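Local coordinates for acetamidase (Bacillus halodurans, PDB 2II1), which binds calcium ions and probably hydrolyses carbon-nitrogen bonds of linear amides, at residues L220-D223 with T224-M227; A232-L235 with D236-A239; T248-A251 with N252-L256; V273-I276 with V277-L280. All blocks are in the same frame, centred on the assembly; numbering follows the deposited sequence.

Overall arrangement
The four contacts follow one another along the chain, each closing before the next opens. Contact 1 is the turn of the hairpin formed by strands 219-221 and 225-232. Contacts 2 and 3 sit at the two ends of helix 235-253, with centres 23 Å apart. Contact 3 meets contact 1 through the rings of Phe249 and Phe226. Contacts 2 and 4 are neighbours, 9 Å between centres, and pack through Leu235 and Ile276; both reach the second subunit. Contact 4 lies nearest the bound calcium, with the side chain of Asn278 about 4 Å from an ion. Contact 3 holds residues of a third calcium site, not occupied in this chain.

Contact 1: residues L220-D223 with T224-M227; sequences LKTD and THFM
Leu220 and Met227 face each other as a hydrogen-bonded antiparallel pair. Leu220 N donates to Met227 O at 2.8 Å, and Met227 N returns a bond to Leu220 O. One step nearer the turn, Lys221 and Phe226 form a non-hydrogen-bonded pair. The next backbone bond runs from Thr222 N to His225 O at 2.8 Å.

A side chain adds to the closure of the turn. Thr222 OG1 sits between its backbone N and carbonyl carbon (chi1 63°), and this aims it at the amides across the turn. It accepts from His225 N at 3.0 Å and from Thr224 N at 3.2 Å. One hydroxyl oxygen therefore takes two backbone N-H groups. Thr224 OG1 lies 3.0 Å from His225 ND1 in a hydrogen bond that either atom could donate. This bond restrains the rotation of the imidazole.

Apolar contacts gather on the face that carries Leu220 and Met227. Met227 is a selenomethionine. Leu220 CD1 lies against its CG and SE, both at 3.8 Å, and the two side chains slant across each other. The terminal CE of Met227 also reaches Thr222 CG2. On the face of Lys221 and Phe226, Lys221 CB comes to the edge of the phenylalanine ring at CD1, 4.1 Å away. That ring also meets Phe215 and stands edge-to-face with Phe292.

The hairpin belongs to the large mixed sheet, where strand 166-170 flanks one arm and strand 281-288 the other. The arrangement is a tight beta hairpin whose turn is held by a threonine hydroxyl.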
# COMPACT_ATOMS: atom_id res chain seq x y z
N LEU A 220 -11.13 10.20 -3.52
CA LEU A 220 -11.16 10.05 -4.95
C LEU A 220 -11.91 8.82 -5.41
O LEU A 220 -12.05 7.84 -4.70
CB LEU A 220 -9.70 10.10 -5.49
CG LEU A 220 -8.71 8.99 -5.23
CD1 LEU A 220 -9.10 7.85 -6.22
CD2 LEU A 220 -7.27 9.48 -5.49
N LYS A 221 -12.37 8.90 -6.66
CA LYS A 221 -13.01 7.78 -7.36
C LYS A 221 -12.35 7.64 -8.72
O LYS A 221 -12.16 8.65 -9.41
CB LYS A 221 -14.51 8.04 -7.45
CG LYS A 221 -15.26 7.36 -8.59
CD LYS A 221 -16.74 7.58 -8.48
CE LYS A 221 -17.17 8.96 -8.99
NZ LYS A 221 -18.57 8.95 -9.56
N THR A 222 -11.93 6.41 -9.05
CA THR A 222 -11.38 6.05 -10.35
C THR A 222 -12.52 5.39 -11.14
O THR A 222 -13.66 5.43 -10.71
CB THR A 222 -10.22 5.04 -10.21
OG1 THR A 222 -10.71 3.81 -9.63
CG2 THR A 222 -9.10 5.62 -9.32
N ASP A 223 -12.21 4.79 -12.29
CA ASP A 223 -13.21 4.00 -13.01
C ASP A 223 -13.69 2.75 -12.23
O ASP A 223 -14.72 2.21 -12.55
CB ASP A 223 -12.66 3.54 -14.37
CG ASP A 223 -12.77 4.61 -15.47
OD1 ASP A 223 -12.85 5.83 -15.16
OD2 ASP A 223 -12.76 4.22 -16.66
N THR A 224 -12.96 2.28 -11.22
CA THR A 224 -13.30 1.01 -10.56
C THR A 224 -13.38 1.06 -9.03
O THR A 224 -13.99 0.17 -8.42
CB THR A 224 -12.26 -0.06 -10.92
OG1 THR A 224 -10.95 0.47 -10.72
CG2 THR A 224 -12.41 -0.49 -12.36
N HIS A 225 -12.77 2.06 -8.43
CA HIS A 225 -12.65 2.16 -6.96
C HIS A 225 -12.96 3.54 -6.44
O HIS A 225 -12.87 4.52 -7.16
CB HIS A 225 -11.25 1.78 -6.50
CG HIS A 225 -10.96 0.33 -6.63
ND1 HIS A 225 -10.61 -0.23 -7.83
CD2 HIS A 225 -11.02 -0.69 -5.74
CE1 HIS A 225 -10.43 -1.53 -7.68
NE2 HIS A 225 -10.68 -1.83 -6.42
N PHE A 226 -13.32 3.58 -5.17
CA PHE A 226 -13.47 4.81 -4.42
C PHE A 226 -12.42 4.73 -3.30
O PHE A 226 -12.15 3.65 -2.76
CB PHE A 226 -14.89 4.92 -3.86
CG PHE A 226 -15.08 6.08 -2.95
CD1 PHE A 226 -15.23 7.35 -3.46
CD2 PHE A 226 -15.01 5.90 -1.58
CE1 PHE A 226 -15.32 8.42 -2.61
CE2 PHE A 226 -15.13 6.98 -0.74
CZ PHE A 226 -15.28 8.22 -1.24
N MSE A 227 -11.79 5.85 -2.99
CA MSE A 227 -10.76 5.87 -1.95
C MSE A 227 -10.84 7.06 -1.06
O MSE A 227 -10.99 8.17 -1.54
CB MSE A 227 -9.37 5.89 -2.56
CG MSE A 227 -9.24 4.99 -3.73
SE MSE A 227 -7.41 4.99 -4.33
CE MSE A 227 -7.80 4.15 -6.06

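Contact 2: residues A232-L235 with D236-A239; sequences AETL and DAAA
Thr234 turns its hydroxyl back over the first turn of the helix that follows it. A chi1 of 66° swings OG1 round to Ala237 N. It accepts from that amide at 3.2 Å, with an N-H...O angle of 145°. The same oxygen also touches Ala237 CB. Thr234 O points up the helix as well and accepts from Ala238 N at 3.0 Å. Its second bond, from Ala237 N, is weak. An alanine here has no hydroxyl, which would probably leave Ala237 N to its weak bond with Thr234 O within the turn, and the helix start less firmly fixed.

Ala232 comes at the helix from the end of strand 225-232. Its methyl points toward the first turn and meets two methyls there. CB lies 3.7 Å from Ala237 CB and 4.0 Å from Ala238 CB. The small side chains let strand end and helix approach closely.

Leu235 turns its side chain the other way. Its CG is anti to the backbone N (chi1 -176°), and the branch packs on Val273 and Ile276 and on Leu235 of the second subunit. Its carbonyl meanwhile accepts from Ala239 N at 3.0 Å. Asp236 also faces the second subunit: its OD1 accepts from Leu235 N of that chain. The two helix starts thus meet across the dimer interface, each giving a carboxylate to the other's first-turn amides. Within each chain, the arrangement is a threonine N-cap at the start of helix 235-253.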
# COMPACT_ATOMS: atom_id res chain seq x y z
N ALA A 232 -1.01 12.32 8.05
CA ALA A 232 -0.62 12.42 9.45
C ALA A 232 0.89 12.48 9.60
O ALA A 232 1.64 12.33 8.65
CB ALA A 232 -1.20 11.24 10.21
N GLU A 233 1.33 12.69 10.83
CA GLU A 233 2.75 12.80 11.13
C GLU A 233 3.46 11.46 10.93
O GLU A 233 4.64 11.42 10.56
CB GLU A 233 2.93 13.22 12.59
CG GLU A 233 2.18 14.49 13.03
CD GLU A 233 2.78 15.74 12.47
OE1 GLU A 233 3.80 15.65 11.75
OE2 GLU A 233 2.23 16.83 12.77
N THR A 234 2.74 10.38 11.17
CA THR A 234 3.25 9.03 10.97
C THR A 234 2.40 8.30 9.91
O THR A 234 1.21 8.60 9.72
CB THR A 234 3.25 8.24 12.30
OG1 THR A 234 1.90 8.05 12.74
CG2 THR A 234 4.03 9.00 13.38
N LEU A 235 3.02 7.37 9.21
CA LEU A 235 2.28 6.53 8.31
C LEU A 235 1.31 5.62 9.09
O LEU A 235 0.26 5.27 8.58
CB LEU A 235 3.22 5.73 7.42
CG LEU A 235 2.59 4.85 6.35
CD1 LEU A 235 1.79 5.68 5.28
CD2 LEU A 235 3.73 4.03 5.70
N ASP A 236 1.66 5.25 10.31
CA ASP A 236 0.78 4.45 11.20
C ASP A 236 -0.59 5.13 11.31
O ASP A 236 -1.66 4.49 11.12
CB ASP A 236 1.42 4.36 12.61
CG ASP A 236 2.38 3.17 12.80
OD1 ASP A 236 2.34 2.21 12.02
OD2 ASP A 236 3.13 3.15 13.79
N ALA A 237 -0.55 6.44 11.57
CA ALA A 237 -1.72 7.24 11.91
C ALA A 237 -2.48 7.65 10.67
O ALA A 237 -3.70 7.66 10.67
CB ALA A 237 -1.30 8.47 12.73
N ALA A 238 -1.75 7.93 9.59
CA ALA A 238 -2.39 8.18 8.28
C ALA A 238 -3.19 6.97 7.82
O ALA A 238 -4.32 7.12 7.38
CB ALA A 238 -1.36 8.57 7.27
N ALA A 239 -2.60 5.77 7.95
CA ALA A 239 -3.25 4.51 7.67
C ALA A 239 -4.52 4.32 8.48
O ALA A 239 -5.58 4.03 7.91
CB ALA A 239 -2.25 3.28 7.90

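Contact 3: residues T248-A251 with N252-L256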
# COMPACT_ATOMS: atom_id res chain seq x y z
N THR A 248 -16.40 4.78 8.74
CA THR A 248 -17.43 5.64 9.32
C THR A 248 -18.34 6.16 8.20
O THR A 248 -19.52 6.30 8.42
CB THR A 248 -16.87 6.81 10.17
OG1 THR A 248 -16.05 7.66 9.36
CG2 THR A 248 -16.05 6.31 11.36
N PHE A 249 -17.78 6.43 7.03
CA PHE A 249 -18.60 6.74 5.82
C PHE A 249 -19.65 5.64 5.48
O PHE A 249 -20.85 5.91 5.38
CB PHE A 249 -17.69 7.00 4.61
CG PHE A 249 -18.44 7.07 3.30
CD1 PHE A 249 -19.57 7.86 3.17
CD2 PHE A 249 -18.00 6.37 2.20
CE1 PHE A 249 -20.27 7.92 1.94
CE2 PHE A 249 -18.68 6.42 0.98
CZ PHE A 249 -19.82 7.21 0.86
N LEU A 250 -19.16 4.42 5.29
CA LEU A 250 -19.99 3.25 5.02
C LEU A 250 -21.05 3.01 6.12
O LEU A 250 -22.21 2.73 5.84
CB LEU A 250 -19.09 2.00 4.88
CG LEU A 250 -18.55 1.60 3.51
CD1 LEU A 250 -17.74 0.29 3.60
CD2 LEU A 250 -19.68 1.44 2.51
N ALA A 251 -20.64 3.15 7.38
CA ALA A 251 -21.54 2.95 8.50
C ALA A 251 -22.61 4.03 8.49
O ALA A 251 -23.79 3.71 8.48
CB ALA A 251 -20.77 2.96 9.78
N ASN A 252 -22.18 5.29 8.42
CA ASN A 252 -23.10 6.44 8.46
C ASN A 252 -24.07 6.51 7.29
O ASN A 252 -25.21 6.92 7.46
CB ASN A 252 -22.31 7.76 8.49
CG ASN A 252 -21.67 8.02 9.84
OD1 ASN A 252 -21.96 7.34 10.82
ND2 ASN A 252 -20.79 9.01 9.89
N ARG A 253 -23.61 6.13 6.11
CA ARG A 253 -24.35 6.34 4.90
C ARG A 253 -25.05 5.09 4.38
O ARG A 253 -25.80 5.17 3.43
CB ARG A 253 -23.42 6.91 3.82
CG ARG A 253 -23.00 8.36 4.07
CD ARG A 253 -24.13 9.30 3.67
NE ARG A 253 -23.76 10.72 3.71
CZ ARG A 253 -23.83 11.50 4.78
NH1 ARG A 253 -24.26 11.04 5.95
NH2 ARG A 253 -23.48 12.78 4.68
N THR A 254 -24.80 3.93 4.99
CA THR A 254 -25.44 2.69 4.53
C THR A 254 -26.07 1.94 5.69
O THR A 254 -25.86 2.30 6.86
CB THR A 254 -24.45 1.73 3.78
OG1 THR A 254 -23.68 0.99 4.73
CG2 THR A 254 -23.50 2.49 2.84
N ALA A 255 -26.80 0.89 5.35
CA ALA A 255 -27.42 -0.01 6.33
C ALA A 255 -26.40 -0.78 7.15
O ALA A 255 -26.77 -1.35 8.17
CB ALA A 255 -28.37 -0.97 5.65
N LEU A 256 -25.14 -0.84 6.71
CA LEU A 256 -24.09 -1.52 7.50
C LEU A 256 -23.93 -0.85 8.87
O LEU A 256 -24.06 0.36 8.98
CB LEU A 256 -22.71 -1.49 6.78
CG LEU A 256 -22.57 -2.16 5.41
CD1 LEU A 256 -21.14 -2.05 4.90
CD2 LEU A 256 -22.98 -3.61 5.45
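The C-terminal end of helix 235-253 unwinds here into an ST turn. Thr254 is the first residue to leave helical backbone angles, and its hydroxyl works in both directions. OG1 donates to Leu250 O at 2.5 Å, with the donor tilted 32° from the carbonyl plane. It also accepts from Leu256 N at 3.1 Å. The first torsion of Thr254 (chi1 81°) places OG1 between these two partners. Thr254 N adds a weak bond to the same Leu250 O. A valine in place of Thr254 would probably leave Leu256 N without its acceptor and take from Leu250 O its hydroxyl donor, with the weak bond from Thr254 N remaining.

The preceding backbone bonds are still helical: Asn252 N donates to Thr248 O at 2.8 Å, and Arg253 N to Phe249 O. Ala251, Thr254 and Leu256 belong to a calcium site seen in this protein but not occupied in this chain. Ala251 O and Thr254 O lie 3.0 Å apart, and both are acceptors, consistent with a place for a cation.

The aliphatic part of Arg253 packs on the Phe249 ring. Its CG lies 3.5 Å from CE1, and the two side chains cross at about a right angle. The guanidinium extends on to a salt bridge with Glu212. Leu250 CD2 touches Thr254 CG2 at 4.0 Å, while Leu250 CD1 approaches Leu256 CD1 at 4.3 Å.

Contact 4: residues V273-I276 with V277-L280; sequences VSQI and VNPL
Gln275 reaches across the connection between strands 270-275 and 281-288 and bonds three backbone groups in the loop beyond. It is part of a classic beta bulge, in which Ser274 and Gln275 both face Thr282.

The hydrogen bonds all run through its amide. OE1 accepts twice. Val277 N approaches at 2.8 Å, almost in line with the side-chain C=O. Asn278 N comes at 2.9 Å, some 33° off the plane of the side-chain carbonyl. At the other end NE2 donates to Leu280 O at 2.6 Å, and that acceptor lies nearly in the amide plane. NE2 also bonds Thr282 OG1. With partners at both ends, the amide has its flip settled and its plane held. The chain is bent to get there: a chi1 of 56° folds CG back over its own backbone, and a second bend follows at chi2 (81°). These bends bring the amide into the concave side of the loop.

Van der Waals contact is mostly with Asn278. Its amide crosses that of Gln275 at a slant, the planes 32° apart. Asn278 ND2 itself is held by Asp157 OD2, and Asp157 is a calcium ligand, so Asn278 stands in the second shell of the metal site. Gln275 fixes the backbone at Asn278 and so is likely to position that amide too.

Apolar contact is slight. Ile276 CG1 lies 4.3 Å from Val277 CG1, while Ile276 also packs on Leu271 of the second subunit. Closest of the amide pair, Asn278 ND2 sits 3.3 Å from Gln275 CD.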
# COMPACT_ATOMS: atom_id res chain seq x y z
N VAL A 273 -0.47 3.09 0.40
CA VAL A 273 0.45 4.14 0.76
C VAL A 273 0.58 5.09 -0.42
O VAL A 273 0.80 4.65 -1.55
CB VAL A 273 1.85 3.54 1.08
CG1 VAL A 273 2.93 4.59 1.03
CG2 VAL A 273 1.84 2.80 2.44
N SER A 274 0.45 6.39 -0.17
CA SER A 274 0.62 7.39 -1.22
C SER A 274 2.07 7.82 -1.31
O SER A 274 2.68 7.68 -2.36
CB SER A 274 -0.29 8.61 -1.01
OG SER A 274 -1.64 8.31 -1.33
N GLN A 275 2.58 8.37 -0.21
CA GLN A 275 3.95 8.86 -0.14
C GLN A 275 4.38 8.76 1.31
O GLN A 275 3.53 8.92 2.18
CB GLN A 275 4.05 10.33 -0.62
CG GLN A 275 3.15 11.36 0.10
CD GLN A 275 3.71 11.85 1.45
OE1 GLN A 275 4.91 11.68 1.74
NE2 GLN A 275 2.84 12.44 2.28
N ILE A 276 5.68 8.56 1.56
CA ILE A 276 6.23 8.56 2.94
C ILE A 276 7.34 9.58 3.18
O ILE A 276 8.10 9.48 4.18
CB ILE A 276 6.71 7.14 3.37
CG1 ILE A 276 7.87 6.65 2.51
CG2 ILE A 276 5.56 6.16 3.27
CD1 ILE A 276 8.55 5.41 3.06
N VAL A 277 7.41 10.59 2.31
CA VAL A 277 8.59 11.47 2.26
C VAL A 277 8.32 12.95 2.60
O VAL A 277 9.26 13.70 2.76
CB VAL A 277 9.29 11.39 0.88
CG1 VAL A 277 9.82 9.99 0.65
CG2 VAL A 277 8.35 11.81 -0.21
N ASN A 278 7.04 13.33 2.67
CA ASN A 278 6.65 14.73 2.91
C ASN A 278 6.50 14.96 4.41
O ASN A 278 6.50 13.98 5.17
CB ASN A 278 5.38 15.06 2.11
CG ASN A 278 5.60 14.95 0.61
OD1 ASN A 278 6.72 15.17 0.10
ND2 ASN A 278 4.53 14.58 -0.12
N PRO A 279 6.43 16.24 4.87
CA PRO A 279 6.32 16.51 6.30
C PRO A 279 5.13 15.84 6.97
O PRO A 279 5.18 15.56 8.18
CB PRO A 279 6.22 18.03 6.37
CG PRO A 279 6.93 18.48 5.16
CD PRO A 279 6.55 17.49 4.11
N LEU A 280 4.08 15.56 6.21
CA LEU A 280 3.10 14.60 6.67
C LEU A 280 3.10 13.46 5.64
O LEU A 280 3.40 13.66 4.46
CB LEU A 280 1.71 15.24 6.93
CG LEU A 280 1.59 16.30 8.05
CD1 LEU A 280 0.13 16.56 8.43
CD2 LEU A 280 2.34 15.86 9.26